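Local coordinates for protein C-type lectin domain family 4, member b1 (Mus musculus, PDB 6LKR) that probably binds carbohydrate through a calcium-binding C-type lectin domain and, as a dendritic cell receptor of innate immunity, may recognise pathogen-derived phosphoglycolipids, at residues 87-92 and 114-119; 41-46 and 64-69; 15-20 and 52-57; 101-106 and 119-124. All coordinates share one frame; numbering follows the deposited sequence. Where two conformers were deposited one is given.

Interaction 1: 87-92 and 114-119. With CA (calcium ion), chain D.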
loop_
_atom_site.group_PDB
_atom_site.type_symbol
_atom_site.label_atom_id
_atom_site.label_comp_id
_atom_site.label_asym_id
_atom_site.label_seq_id
_atom_site.Cartn_x
_atom_site.Cartn_y
_atom_site.Cartn_z
ATOM N N SER A 87 -6.286 -11.744 4.840
ATOM C CA SER A 87 -5.907 -12.072 6.243
ATOM C C SER A 87 -5.819 -10.814 7.119
ATOM O O SER A 87 -5.827 -10.979 8.346
ATOM C CB SER A 87 -4.626 -12.878 6.309
ATOM O OG SER A 87 -3.523 -12.154 5.781
ATOM N N VAL A 88 -5.768 -9.612 6.529
ATOM C CA VAL A 88 -5.701 -8.330 7.291
ATOM C C VAL A 88 -6.907 -7.461 6.915
ATOM O O VAL A 88 -6.695 -6.324 6.477
ATOM C CB VAL A 88 -4.366 -7.597 7.043
ATOM C CG1 VAL A 88 -4.134 -6.512 8.079
ATOM C CG2 VAL A 88 -3.182 -8.551 7.012
ATOM N N THR A 89 -8.131 -7.975 7.094
ATOM C CA THR A 89 -9.402 -7.282 6.753
ATOM C C THR A 89 -10.265 -7.146 8.005
ATOM O O THR A 89 -9.946 -7.799 9.019
ATOM C CB THR A 89 -10.148 -8.013 5.633
ATOM O OG1 THR A 89 -10.359 -9.369 6.033
ATOM C CG2 THR A 89 -9.396 -7.966 4.324
ATOM N N PHE A 90 -11.321 -6.330 7.935
ATOM C CA PHE A 90 -12.147 -5.936 9.102
ATOM C C PHE A 90 -13.630 -6.058 8.747
ATOM O O PHE A 90 -14.445 -5.257 9.231
ATOM C CB PHE A 90 -11.685 -4.557 9.583
ATOM C CG PHE A 90 -10.210 -4.579 9.877
ATOM C CD1 PHE A 90 -9.736 -5.137 11.057
ATOM C CD2 PHE A 90 -9.291 -4.165 8.928
ATOM C CE1 PHE A 90 -8.372 -5.231 11.298
ATOM C CE2 PHE A 90 -7.929 -4.257 9.171
ATOM C CZ PHE A 90 -7.473 -4.797 10.353
ATOM N N TRP A 91 -13.976 -7.066 7.941
ATOM C CA TRP A 91 -15.384 -7.338 7.565
ATOM C C TRP A 91 -16.182 -7.626 8.837
ATOM O O TRP A 91 -15.669 -8.386 9.668
ATOM C CB TRP A 91 -15.487 -8.526 6.611
ATOM C CG TRP A 91 -14.786 -8.330 5.309
ATOM C CD1 TRP A 91 -13.596 -8.874 4.924
ATOM C CD2 TRP A 91 -15.248 -7.545 4.202
ATOM N NE1 TRP A 91 -13.285 -8.484 3.653
ATOM C CE2 TRP A 91 -14.275 -7.660 3.186
ATOM C CE3 TRP A 91 -16.380 -6.751 3.976
ATOM C CZ2 TRP A 91 -14.423 -7.034 1.952
ATOM C CZ3 TRP A 91 -16.517 -6.122 2.757
ATOM C CH2 TRP A 91 -15.549 -6.264 1.765
ATOM N N HIS A 92 -17.396 -7.083 8.951
ATOM C CA HIS A 92 -18.373 -7.494 9.991
ATOM C C HIS A 92 -18.740 -8.963 9.779
ATOM O O HIS A 92 -18.643 -9.450 8.642
ATOM C CB HIS A 92 -19.645 -6.652 9.956
ATOM C CG HIS A 92 -19.544 -5.374 10.709
ATOM N ND1 HIS A 92 -19.228 -5.339 12.051
ATOM C CD2 HIS A 92 -19.720 -4.095 10.316
ATOM C CE1 HIS A 92 -19.217 -4.085 12.457
ATOM N NE2 HIS A 92 -19.514 -3.301 11.411
ATOM N N TRP A 114 -16.585 -1.329 15.072
ATOM C CA TRP A 114 -16.474 -0.938 13.647
ATOM C C TRP A 114 -16.155 -2.167 12.800
ATOM O O TRP A 114 -15.439 -3.074 13.274
ATOM C CB TRP A 114 -15.418 0.147 13.476
ATOM C CG TRP A 114 -15.814 1.456 14.074
ATOM C CD1 TRP A 114 -15.491 1.927 15.314
ATOM C CD2 TRP A 114 -16.585 2.486 13.434
ATOM N NE1 TRP A 114 -16.005 3.183 15.485
ATOM C CE2 TRP A 114 -16.679 3.554 14.351
ATOM C CE3 TRP A 114 -17.177 2.622 12.172
ATOM C CZ2 TRP A 114 -17.349 4.737 14.041
ATOM C CZ3 TRP A 114 -17.852 3.783 11.874
ATOM C CH2 TRP A 114 -17.936 4.826 12.801
ATOM N N GLY A 115 -16.662 -2.178 11.574
ATOM C CA GLY A 115 -16.405 -3.259 10.616
ATOM C C GLY A 115 -16.859 -2.853 9.233
ATOM O O GLY A 115 -17.588 -1.842 9.111
ATOM N N TRP A 116 -16.442 -3.618 8.230
ATOM C CA TRP A 116 -16.756 -3.340 6.811
ATOM C C TRP A 116 -18.016 -4.104 6.388
ATOM O O TRP A 116 -18.250 -5.227 6.882
ATOM C CB TRP A 116 -15.604 -3.725 5.892
ATOM C CG TRP A 116 -14.272 -3.123 6.202
ATOM C CD1 TRP A 116 -13.964 -2.069 7.015
ATOM C CD2 TRP A 116 -13.034 -3.584 5.647
ATOM N NE1 TRP A 116 -12.610 -1.850 7.002
ATOM C CE2 TRP A 116 -12.016 -2.760 6.168
ATOM C CE3 TRP A 116 -12.699 -4.601 4.747
ATOM C CZ2 TRP A 116 -10.679 -2.938 5.821
ATOM C CZ3 TRP A 116 -11.376 -4.779 4.415
ATOM C CH2 TRP A 116 -10.384 -3.953 4.940
ATOM N N ASN A 117 -18.730 -3.526 5.431
ATOM C CA ASN A 117 -19.962 -4.077 4.826
ATOM C C ASN A 117 -19.882 -3.808 3.327
ATOM O O ASN A 117 -19.611 -2.643 2.954
ATOM C CB ASN A 117 -21.191 -3.432 5.468
ATOM C CG ASN A 117 -22.504 -3.852 4.846
ATOM O OD1 ASN A 117 -22.663 -4.992 4.415
ATOM N ND2 ASN A 117 -23.466 -2.946 4.835
ATOM N N ASP A 118 -20.111 -4.824 2.497
ATOM C CA ASP A 118 -20.330 -4.596 1.047
ATOM C C ASP A 118 -21.734 -4.001 0.896
ATOM O O ASP A 118 -22.660 -4.439 1.603
ATOM C CB ASP A 118 -20.050 -5.844 0.207
ATOM C CG ASP A 118 -20.943 -7.036 0.511
ATOM O OD1 ASP A 118 -21.491 -7.107 1.648
ATOM O OD2 ASP A 118 -21.073 -7.884 -0.380
ATOM N N ILE A 119 -21.868 -2.948 0.093
ATOM C CA ILE A 119 -23.182 -2.309 -0.204
ATOM C C ILE A 119 -23.191 -1.906 -1.673
ATOM O O ILE A 119 -22.123 -1.918 -2.298
ATOM C CB ILE A 119 -23.486 -1.094 0.693
ATOM C CG1 ILE A 119 -22.479 0.041 0.493
ATOM C CG2 ILE A 119 -23.605 -1.498 2.154
ATOM C CD1 ILE A 119 -23.015 1.379 0.968
HETATM CA CA CA D . -23.473 -6.454 2.573
HETATM O O HOH W 1 -25.274 -6.856 4.447
HETATM O O HOH W 2 -25.438 -5.263 2.744
#
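Phe90 and Trp91 bring their rings to Trp116 from two directions, building an aromatic cluster. Trp116 has CG anti to its carbonyl carbon, which lays one face of its indole under the Phe90 backbone and CB. The Phe90 ring meets the indole in an offset edge-to-face pair, edge toward indole face, CD2 lying 3.6 Å from Trp116 CZ2. Trp116 in turn points its own edge at the Trp91 face, CE3 coming 3.8 Å from Trp91 CE2 with the planes 80° apart. Large flat rings suit a place where both face and edge are used. A single backbone bridge pins the cluster: Trp116 N donates to Phe90 O (2.8 Å), and His92 N reaches Trp116 O (2.9 Å, 171°) on a lone pair. Gly115, lacking a side chain, lets the His92 ring lie on its CA, 3.4 Å from the ring centroid, while His92 NE2 bonds Tyr107 O. In Asp118, chi1 of 62° folds the carboxylate back, and OD1 (2.3 Å) and its own O both bind the calcium; Asn117 is a further ligand, and Arg74 pairs with OD2. Trp116 packs on Val104 of strand 103-109 and on Ile66 and Leu68 of strand 64-70, while Phe90 leans on helix 48-56.

Interaction 2: 41-46 and 64-69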
loop_
_atom_site.group_PDB
_atom_site.type_symbol
_atom_site.label_atom_id
_atom_site.label_comp_id
_atom_site.label_asym_id
_atom_site.label_seq_id
_atom_site.Cartn_x
_atom_site.Cartn_y
_atom_site.Cartn_z
ATOM N N HIS A 41 -7.421 9.965 -1.975
ATOM C CA HIS A 41 -8.188 8.745 -2.345
ATOM C C HIS A 41 -9.117 8.386 -1.185
ATOM O O HIS A 41 -8.765 8.759 -0.042
ATOM C CB HIS A 41 -7.236 7.566 -2.598
ATOM C CG HIS A 41 -6.710 7.475 -3.990
ATOM N ND1 HIS A 41 -7.539 7.338 -5.084
ATOM C CD2 HIS A 41 -5.448 7.463 -4.465
ATOM C CE1 HIS A 41 -6.810 7.267 -6.181
ATOM N NE2 HIS A 41 -5.521 7.344 -5.826
ATOM N N LEU A 42 -10.200 7.659 -1.445
ATOM C CA LEU A 42 -10.950 7.000 -0.352
ATOM C C LEU A 42 -9.933 6.149 0.411
ATOM O O LEU A 42 -8.994 5.628 -0.229
ATOM C CB LEU A 42 -12.075 6.135 -0.922
ATOM C CG LEU A 42 -13.310 6.885 -1.417
ATOM C CD1 LEU A 42 -14.258 5.917 -2.106
ATOM C CD2 LEU A 42 -14.015 7.602 -0.268
ATOM N N VAL A 43 -10.091 6.049 1.725
ATOM C CA VAL A 43 -9.098 5.412 2.629
ATOM C C VAL A 43 -8.806 3.993 2.140
ATOM O O VAL A 43 -9.740 3.261 1.716
ATOM C CB VAL A 43 -9.517 5.411 4.108
ATOM C CG1 VAL A 43 -9.373 6.792 4.705
ATOM C CG2 VAL A 43 -10.910 4.843 4.332
ATOM N N VAL A 44 -7.531 3.644 2.214
ATOM C CA VAL A 44 -6.965 2.323 1.844
ATOM C C VAL A 44 -6.424 1.726 3.142
ATOM O O VAL A 44 -5.412 2.247 3.660
ATOM C CB VAL A 44 -5.887 2.500 0.763
ATOM C CG1 VAL A 44 -5.115 1.217 0.516
ATOM C CG2 VAL A 44 -6.485 3.043 -0.530
ATOM N N ILE A 45 -7.123 0.738 3.697
ATOM C CA ILE A 45 -6.935 0.304 5.114
ATOM C C ILE A 45 -6.125 -0.989 5.107
ATOM O O ILE A 45 -6.715 -2.053 4.869
ATOM C CB ILE A 45 -8.284 0.162 5.843
ATOM C CG1 ILE A 45 -9.146 1.408 5.635
ATOM C CG2 ILE A 45 -8.055 -0.138 7.323
ATOM C CD1 ILE A 45 -10.475 1.391 6.358
ATOM N N HIS A 46 -4.818 -0.889 5.364
ATOM C CA HIS A 46 -3.869 -2.023 5.220
ATOM C C HIS A 46 -3.633 -2.758 6.540
ATOM O O HIS A 46 -3.116 -3.887 6.464
ATOM C CB HIS A 46 -2.558 -1.545 4.592
ATOM C CG HIS A 46 -2.659 -1.466 3.107
ATOM N ND1 HIS A 46 -3.207 -2.497 2.359
ATOM C CD2 HIS A 46 -2.312 -0.502 2.228
ATOM C CE1 HIS A 46 -3.193 -2.156 1.082
ATOM N NE2 HIS A 46 -2.651 -0.942 0.977
ATOM N N TYR A 64 -19.526 5.031 6.326
ATOM C CA TYR A 64 -18.556 5.759 5.476
ATOM C C TYR A 64 -18.003 4.828 4.414
ATOM O O TYR A 64 -17.509 3.745 4.767
ATOM C CB TYR A 64 -17.400 6.304 6.308
ATOM C CG TYR A 64 -17.805 7.258 7.397
ATOM C CD1 TYR A 64 -18.357 6.790 8.576
ATOM C CD2 TYR A 64 -17.595 8.622 7.266
ATOM C CE1 TYR A 64 -18.710 7.656 9.596
ATOM C CE2 TYR A 64 -17.934 9.501 8.280
ATOM C CZ TYR A 64 -18.497 9.013 9.446
ATOM O OH TYR A 64 -18.825 9.845 10.471
ATOM N N PHE A 65 -18.056 5.266 3.166
ATOM C CA PHE A 65 -17.358 4.591 2.049
ATOM C C PHE A 65 -15.852 4.567 2.332
ATOM O O PHE A 65 -15.261 5.595 2.747
ATOM C CB PHE A 65 -17.668 5.276 0.719
ATOM C CG PHE A 65 -18.964 4.850 0.084
ATOM C CD1 PHE A 65 -19.272 3.507 -0.068
ATOM C CD2 PHE A 65 -19.877 5.792 -0.367
ATOM C CE1 PHE A 65 -20.457 3.118 -0.671
ATOM C CE2 PHE A 65 -21.072 5.399 -0.951
ATOM C CZ PHE A 65 -21.357 4.062 -1.105
ATOM N N ILE A 66 -15.243 3.403 2.109
ATOM C CA ILE A 66 -13.766 3.216 2.066
ATOM C C ILE A 66 -13.365 2.891 0.624
ATOM O O ILE A 66 -14.264 2.622 -0.208
ATOM C CB ILE A 66 -13.317 2.147 3.080
ATOM C CG1 ILE A 66 -13.745 0.737 2.669
ATOM C CG2 ILE A 66 -13.832 2.496 4.468
ATOM C CD1 ILE A 66 -13.115 -0.351 3.497
ATOM N N GLY A 67 -12.064 2.955 0.331
ATOM C CA GLY A 67 -11.521 2.859 -1.036
ATOM C C GLY A 67 -11.330 1.416 -1.467
ATOM O O GLY A 67 -10.292 1.109 -2.065
ATOM N N LEU A 68 -12.321 0.568 -1.214
ATOM C CA LEU A 68 -12.299 -0.870 -1.574
ATOM C C LEU A 68 -13.502 -1.146 -2.476
ATOM O O LEU A 68 -14.619 -0.751 -2.125
ATOM C CB LEU A 68 -12.355 -1.727 -0.305
ATOM C CG LEU A 68 -12.058 -3.217 -0.508
ATOM C CD1 LEU A 68 -10.616 -3.432 -0.950
ATOM C CD2 LEU A 68 -12.322 -4.007 0.763
ATOM N N TRP A 69 -13.280 -1.797 -3.613
ATOM C CA TRP A 69 -14.384 -2.138 -4.537
ATOM C C TRP A 69 -14.093 -3.484 -5.189
ATOM O O TRP A 69 -12.922 -3.894 -5.271
ATOM C CB TRP A 69 -14.633 -1.027 -5.563
ATOM C CG TRP A 69 -13.497 -0.792 -6.506
ATOM C CD1 TRP A 69 -12.296 -0.211 -6.221
ATOM C CD2 TRP A 69 -13.471 -1.094 -7.915
ATOM N NE1 TRP A 69 -11.514 -0.165 -7.343
ATOM C CE2 TRP A 69 -12.209 -0.688 -8.399
ATOM C CE3 TRP A 69 -14.380 -1.674 -8.803
ATOM C CZ2 TRP A 69 -11.838 -0.841 -9.734
ATOM C CZ3 TRP A 69 -14.008 -1.837 -10.122
ATOM C CH2 TRP A 69 -12.755 -1.426 -10.578
#
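Leu42 and Gly67 bring their CA atoms within 4.2 Å where strand 41-42 ends and segment 64-69 turns a corner, an inverse gamma turn centred on Gly67 whose N donates to Val43 O (2.7 Å, 151°). Leu42 packs on the corner's outer side. Its CB presses on Gly67 CA at 3.3 Å, unusually tight and possible because glycine presents bare backbone. The two methyls then part, CD1 settling 3.8 Å from Ile66 O and CD2 beside Phe65 O. In Ile66, chi1 of 70° puts CG1 between the backbone N and the carbonyl carbon, which leaves CG2 to meet Val43 CG2 at 3.8 Å and Ile45 CD1 at 4.0 Å. Branched chains suit this place, since Val43 and Ile45 each cross Ile66 at about a right angle, meeting it through methyls. Residues 65-68 match the WIGL motif of C-type lectins, with Phe65 in the tryptophan position. One backbone bond and close apolar packing thus hold the corner, the buried, unpartnered Phe65 O being a likely small cost.

Interaction 3: 15-20 and 52-57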
loop_
_atom_site.group_PDB
_atom_site.type_symbol
_atom_site.label_atom_id
_atom_site.label_comp_id
_atom_site.label_asym_id
_atom_site.label_seq_id
_atom_site.Cartn_x
_atom_site.Cartn_y
_atom_site.Cartn_z
ATOM N N HIS A 15 0.437 9.026 6.442
ATOM C CA HIS A 15 -0.756 9.543 5.721
ATOM C C HIS A 15 -1.432 10.665 6.502
ATOM O O HIS A 15 -1.256 10.743 7.733
ATOM C CB HIS A 15 -1.758 8.418 5.448
ATOM C CG HIS A 15 -1.206 7.334 4.593
ATOM N ND1 HIS A 15 -0.801 6.114 5.119
ATOM C CD2 HIS A 15 -0.977 7.281 3.262
ATOM C CE1 HIS A 15 -0.370 5.345 4.134
ATOM N NE2 HIS A 15 -0.462 6.039 2.987
ATOM N N CYS A 16 -2.171 11.493 5.768
ATOM C CA CYS A 16 -3.116 12.505 6.272
ATOM C C CYS A 16 -4.529 12.022 5.950
ATOM O O CYS A 16 -4.727 11.485 4.848
ATOM C CB CYS A 16 -2.831 13.852 5.624
ATOM S SG CYS A 16 -1.082 14.292 5.737
ATOM N N TYR A 17 -5.466 12.232 6.873
ATOM C CA TYR A 17 -6.868 11.765 6.761
ATOM C C TYR A 17 -7.826 12.943 6.925
ATOM O O TYR A 17 -7.522 13.879 7.702
ATOM C CB TYR A 17 -7.137 10.676 7.798
ATOM C CG TYR A 17 -6.290 9.443 7.613
ATOM C CD1 TYR A 17 -5.022 9.359 8.156
ATOM C CD2 TYR A 17 -6.742 8.375 6.854
ATOM C CE1 TYR A 17 -4.232 8.236 7.973
ATOM C CE2 TYR A 17 -5.973 7.236 6.673
ATOM C CZ TYR A 17 -4.711 7.168 7.231
ATOM O OH TYR A 17 -3.946 6.053 7.059
ATOM N N LEU A 18 -8.960 12.881 6.226
ATOM C CA LEU A 18 -10.055 13.877 6.350
ATOM C C LEU A 18 -11.409 13.215 6.108
ATOM O O LEU A 18 -11.566 12.529 5.080
ATOM C CB LEU A 18 -9.836 15.006 5.339
ATOM C CG LEU A 18 -10.892 16.111 5.388
ATOM C CD1 LEU A 18 -10.596 17.052 6.535
ATOM C CD2 LEU A 18 -10.971 16.874 4.069
ATOM N N VAL A 19 -12.367 13.502 6.985
ATOM C CA VAL A 19 -13.815 13.260 6.747
ATOM C C VAL A 19 -14.364 14.528 6.094
ATOM O O VAL A 19 -14.488 15.553 6.757
ATOM C CB VAL A 19 -14.552 12.918 8.057
ATOM C CG1 VAL A 19 -16.026 12.662 7.807
ATOM C CG2 VAL A 19 -13.914 11.737 8.771
ATOM N N PRO A 20 -14.659 14.518 4.778
ATOM C CA PRO A 20 -15.146 15.716 4.097
ATOM C C PRO A 20 -16.592 16.060 4.478
ATOM O O PRO A 20 -17.338 15.173 4.865
ATOM C CB PRO A 20 -15.010 15.386 2.600
ATOM C CG PRO A 20 -14.988 13.879 2.520
ATOM C CD PRO A 20 -14.519 13.372 3.872
ATOM N N ASP A 52 -8.165 1.238 13.178
ATOM C CA ASP A 52 -8.433 1.850 14.507
ATOM C C ASP A 52 -8.363 3.371 14.365
ATOM O O ASP A 52 -9.287 4.069 14.848
ATOM C CB ASP A 52 -7.471 1.322 15.570
ATOM C CG ASP A 52 -7.684 -0.137 15.942
ATOM O OD1 ASP A 52 -8.685 -0.728 15.490
ATOM O OD2 ASP A 52 -6.846 -0.665 16.690
ATOM N N PHE A 53 -7.329 3.889 13.708
ATOM C CA PHE A 53 -7.159 5.356 13.590
ATOM C C PHE A 53 -8.343 5.943 12.818
ATOM O O PHE A 53 -8.946 6.904 13.290
ATOM C CB PHE A 53 -5.842 5.763 12.934
ATOM C CG PHE A 53 -5.752 7.261 12.789
ATOM C CD1 PHE A 53 -5.301 8.046 13.834
ATOM C CD2 PHE A 53 -6.211 7.891 11.642
ATOM C CE1 PHE A 53 -5.258 9.428 13.720
ATOM C CE2 PHE A 53 -6.175 9.271 11.533
ATOM C CZ PHE A 53 -5.685 10.037 12.562
ATOM N N ILE A 54 -8.637 5.398 11.637
ATOM C CA ILE A 54 -9.703 5.943 10.751
ATOM C C ILE A 54 -11.033 5.919 11.513
ATOM O O ILE A 54 -11.716 6.955 11.538
ATOM C CB ILE A 54 -9.765 5.167 9.424
ATOM C CG1 ILE A 54 -8.487 5.366 8.607
ATOM C CG2 ILE A 54 -11.007 5.544 8.630
ATOM C CD1 ILE A 54 -8.275 4.309 7.546
ATOM N N THR A 55 -11.385 4.790 12.128
ATOM C CA THR A 55 -12.681 4.652 12.840
ATOM C C THR A 55 -12.705 5.568 14.068
ATOM O O THR A 55 -13.800 6.022 14.420
ATOM C CB THR A 55 -13.000 3.186 13.134
ATOM O OG1 THR A 55 -11.966 2.628 13.940
ATOM C CG2 THR A 55 -13.168 2.406 11.850
ATOM N N GLY A 56 -11.550 5.899 14.645
ATOM C CA GLY A 56 -11.468 6.821 15.794
ATOM C C GLY A 56 -11.906 8.238 15.433
ATOM O O GLY A 56 -12.309 8.984 16.351
ATOM N N ILE A 57 -11.838 8.626 14.156
ATOM C CA ILE A 57 -12.187 10.014 13.725
ATOM C C ILE A 57 -13.594 10.054 13.113
ATOM O O ILE A 57 -13.983 11.125 12.621
ATOM C CB ILE A 57 -11.107 10.600 12.796
ATOM C CG1 ILE A 57 -11.054 9.926 11.422
ATOM C CG2 ILE A 57 -9.763 10.564 13.493
ATOM C CD1 ILE A 57 -10.291 10.724 10.379
#
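Phe53 holds CG anti to its backbone N (chi1 178°), and Tyr17 holds CG anti to its carbonyl carbon (chi1 -62°); these torsions swing the two rings together between strand and helix. The pairing belongs to the C-type lectin fold, in which helix 48-56 packs against the sheet where strand 15-18, near the N-terminus, lies beside strand 126-132. Phe53 CD2 sits over one face of the Tyr17 ring, toward its rim, and CE2 comes 3.6 Å from Tyr17 CD1. The planes meet obliquely at 49°. Ile54, the next residue, sets CG1 3.7 Å from Tyr17 CE2, a slim aliphatic branch crossing the phenol at about a right angle. No hydrogen bond joins the segments. Tyr17 also touches Phe12 of strand 10-12, whose ring stacks on Phe53, while neighbouring Cys16 faces away from the helix and is disulfide-bonded to Cys5. Further along, Ile57 CD1 touches both Tyr17 CB and Val19 CG2, each at 4.1 Å, and Val19 CG2 lies 3.9 Å from Ile57 O.

Interaction 4: 101-106 and 119-124. With CA (calcium ion), chain D.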
loop_
_atom_site.group_PDB
_atom_site.type_symbol
_atom_site.label_atom_id
_atom_site.label_comp_id
_atom_site.label_asym_id
_atom_site.label_seq_id
_atom_site.Cartn_x
_atom_site.Cartn_y
_atom_site.Cartn_z
ATOM N N GLU A 101 -23.257 -6.409 -4.506
ATOM C CA GLU A 101 -22.733 -5.269 -3.708
ATOM C C GLU A 101 -21.234 -5.135 -3.990
ATOM O O GLU A 101 -20.461 -5.996 -3.506
ATOM C CB GLU A 101 -23.039 -5.487 -2.231
ATOM C CG GLU A 101 -24.525 -5.495 -1.937
ATOM C CD GLU A 101 -24.882 -5.683 -0.477
ATOM O OE1 GLU A 101 -25.874 -5.083 -0.046
ATOM O OE2 GLU A 101 -24.170 -6.425 0.229
ATOM N N LYS A 102 -20.838 -4.103 -4.742
ATOM C CA LYS A 102 -19.463 -3.988 -5.304
ATOM C C LYS A 102 -18.616 -2.946 -4.556
ATOM O O LYS A 102 -17.406 -2.899 -4.813
ATOM C CB LYS A 102 -19.548 -3.673 -6.799
ATOM C CG LYS A 102 -20.226 -4.746 -7.641
ATOM C CD LYS A 102 -19.524 -6.082 -7.576
ATOM C CE LYS A 102 -19.986 -7.058 -8.633
ATOM N NZ LYS A 102 -19.531 -8.438 -8.332
ATOM N N CYS A 103 -19.207 -2.162 -3.656
ATOM C CA CYS A 103 -18.507 -1.100 -2.893
ATOM C C CYS A 103 -18.598 -1.417 -1.403
ATOM O O CYS A 103 -19.375 -2.317 -1.021
ATOM C CB CYS A 103 -19.067 0.280 -3.215
ATOM S SG CYS A 103 -18.678 0.800 -4.905
ATOM N N VAL A 104 -17.775 -0.751 -0.601
ATOM C CA VAL A 104 -17.537 -1.144 0.815
ATOM C C VAL A 104 -17.673 0.088 1.699
ATOM O O VAL A 104 -17.112 1.149 1.361
ATOM C CB VAL A 104 -16.177 -1.841 0.993
ATOM C CG1 VAL A 104 -15.930 -2.271 2.432
ATOM C CG2 VAL A 104 -16.068 -3.043 0.072
ATOM N N THR A 105 -18.423 -0.068 2.786
ATOM C CA THR A 105 -18.555 0.963 3.842
ATOM C C THR A 105 -18.004 0.416 5.151
ATOM O O THR A 105 -17.917 -0.824 5.298
ATOM C CB THR A 105 -20.004 1.396 4.077
ATOM O OG1 THR A 105 -20.795 0.224 4.291
ATOM C CG2 THR A 105 -20.543 2.205 2.924
ATOM N N VAL A 106 -17.622 1.320 6.039
ATOM C CA VAL A 106 -17.246 0.962 7.425
ATOM C C VAL A 106 -18.321 1.601 8.301
ATOM O O VAL A 106 -18.696 2.763 8.048
ATOM C CB VAL A 106 -15.809 1.396 7.767
ATOM C CG1 VAL A 106 -15.617 2.900 7.634
ATOM C CG2 VAL A 106 -15.397 0.917 9.147
ATOM N N ILE A 119 -21.868 -2.948 0.093
ATOM C CA ILE A 119 -23.182 -2.309 -0.204
ATOM C C ILE A 119 -23.191 -1.906 -1.673
ATOM O O ILE A 119 -22.123 -1.918 -2.298
ATOM C CB ILE A 119 -23.486 -1.094 0.693
ATOM C CG1 ILE A 119 -22.479 0.041 0.493
ATOM C CG2 ILE A 119 -23.605 -1.498 2.154
ATOM C CD1 ILE A 119 -23.015 1.379 0.968
ATOM N N SER A 120 -24.361 -1.529 -2.176
ATOM C CA SER A 120 -24.530 -0.982 -3.542
ATOM C C SER A 120 -23.716 0.313 -3.668
ATOM O O SER A 120 -23.812 1.176 -2.787
ATOM C CB SER A 120 -25.986 -0.752 -3.866
ATOM O OG SER A 120 -26.115 0.267 -4.844
ATOM N N CYS A 121 -22.968 0.444 -4.758
ATOM C CA CYS A 121 -22.126 1.620 -5.072
ATOM C C CYS A 121 -22.993 2.875 -5.245
ATOM O O CYS A 121 -22.463 3.982 -5.054
ATOM C CB CYS A 121 -21.301 1.324 -6.312
ATOM S SG CYS A 121 -20.143 -0.042 -6.036
ATOM N N ASN A 122 -24.280 2.704 -5.551
ATOM C CA ASN A 122 -25.217 3.812 -5.872
ATOM C C ASN A 122 -25.847 4.388 -4.605
ATOM O O ASN A 122 -26.377 5.497 -4.696
ATOM C CB ASN A 122 -26.305 3.357 -6.842
ATOM C CG ASN A 122 -25.716 2.858 -8.139
ATOM O OD1 ASN A 122 -24.841 3.506 -8.709
ATOM N ND2 ASN A 122 -26.163 1.696 -8.589
ATOM N N LEU A 123 -25.821 3.671 -3.478
ATOM C CA LEU A 123 -26.336 4.196 -2.188
ATOM C C LEU A 123 -25.430 5.346 -1.753
ATOM O O LEU A 123 -24.210 5.259 -1.983
ATOM C CB LEU A 123 -26.371 3.090 -1.132
ATOM C CG LEU A 123 -27.347 1.947 -1.404
ATOM C CD1 LEU A 123 -27.336 0.955 -0.248
ATOM C CD2 LEU A 123 -28.759 2.468 -1.650
ATOM N N LYS A 124 -26.016 6.409 -1.213
ATOM C CA LYS A 124 -25.261 7.602 -0.763
ATOM C C LYS A 124 -24.794 7.348 0.669
ATOM O O LYS A 124 -25.618 6.929 1.504
ATOM C CB LYS A 124 -26.117 8.864 -0.910
ATOM C CG LYS A 124 -26.500 9.186 -2.351
ATOM C CD LYS A 124 -27.716 10.082 -2.498
ATOM C CE LYS A 124 -27.372 11.530 -2.772
ATOM N NZ LYS A 124 -28.387 12.168 -3.647
HETATM CA CA CA D . -23.473 -6.454 2.573
HETATM O O HOH W 3 -26.677 -2.459 -0.796
HETATM O O HOH W 2 -25.438 -5.263 2.744
HETATM O O HOH W 4 -22.708 -2.346 -6.263
HETATM O O HOH W 1 -25.274 -6.856 4.447
#
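Ile119 pairs with Cys103 as an antiparallel hydrogen-bonded pair: its N donates to Cys103 O at 2.8 Å, and its O receives Cys103 N at 3.2 Å, nearly along the C=O axis. Its CD1 packs against Thr105 CG2, though how closely is doubtful, since Thr105 has a second conformer. The backbone of Ile119 is flanked by Glu101, whose CB lies 3.6 Å from Ile119 C and whose chain, extended beyond CG, carries OE2 to the calcium ion. Ser120 follows; its N donates to a water that also bonds Glu101 OE1, and OE1 accepts a second bond from a calcium-bound water. Both carboxylate oxygens therefore serve the metal site, completed by Glu95 and Ser97 of the long loop and by Asn117 and Asp118 of strand 113-119, within the Trp-Asn-Asp motif of C-type lectin domains. Cys121 then ties the loop to the strand through the family's disulfide, its SG 2.0 Å from Cys103 SG with chi3 of 100°. A further water joins Cys121 N to Lys102 N. Asn122 N donates to Ser120 OG (3.1 Å), an ST turn using serine's short hydroxyl. Leu123 N returns to Ser120 O at 3.3 Å, closing a type I beta turn.

How the interactions relate
Interaction 2 is the buried core, entirely apolar apart from one backbone bond, whereas interactions 1, 3 and 4 are only partly buried. Interactions 1 and 4 share Ile119 and the calcium ion with its two waters; their strands, 113-119 and 103-109, are sheet neighbours, and Asn117 N probably bonds Thr105 O. Both supply calcium ligands, to which interaction 4 adds a disulfide and interaction 1 an aromatic cluster. Interaction 3, about 19 Å from interaction 4 centre to centre and across the chain's middle, has neither metal nor hydrogen bonds between its segments and relies on hydrophobic side chains. Between them, interaction 2 touches every other contact: Ile66 meets Trp116, Ile45 meets Ile54, and Phe65 meets Leu123.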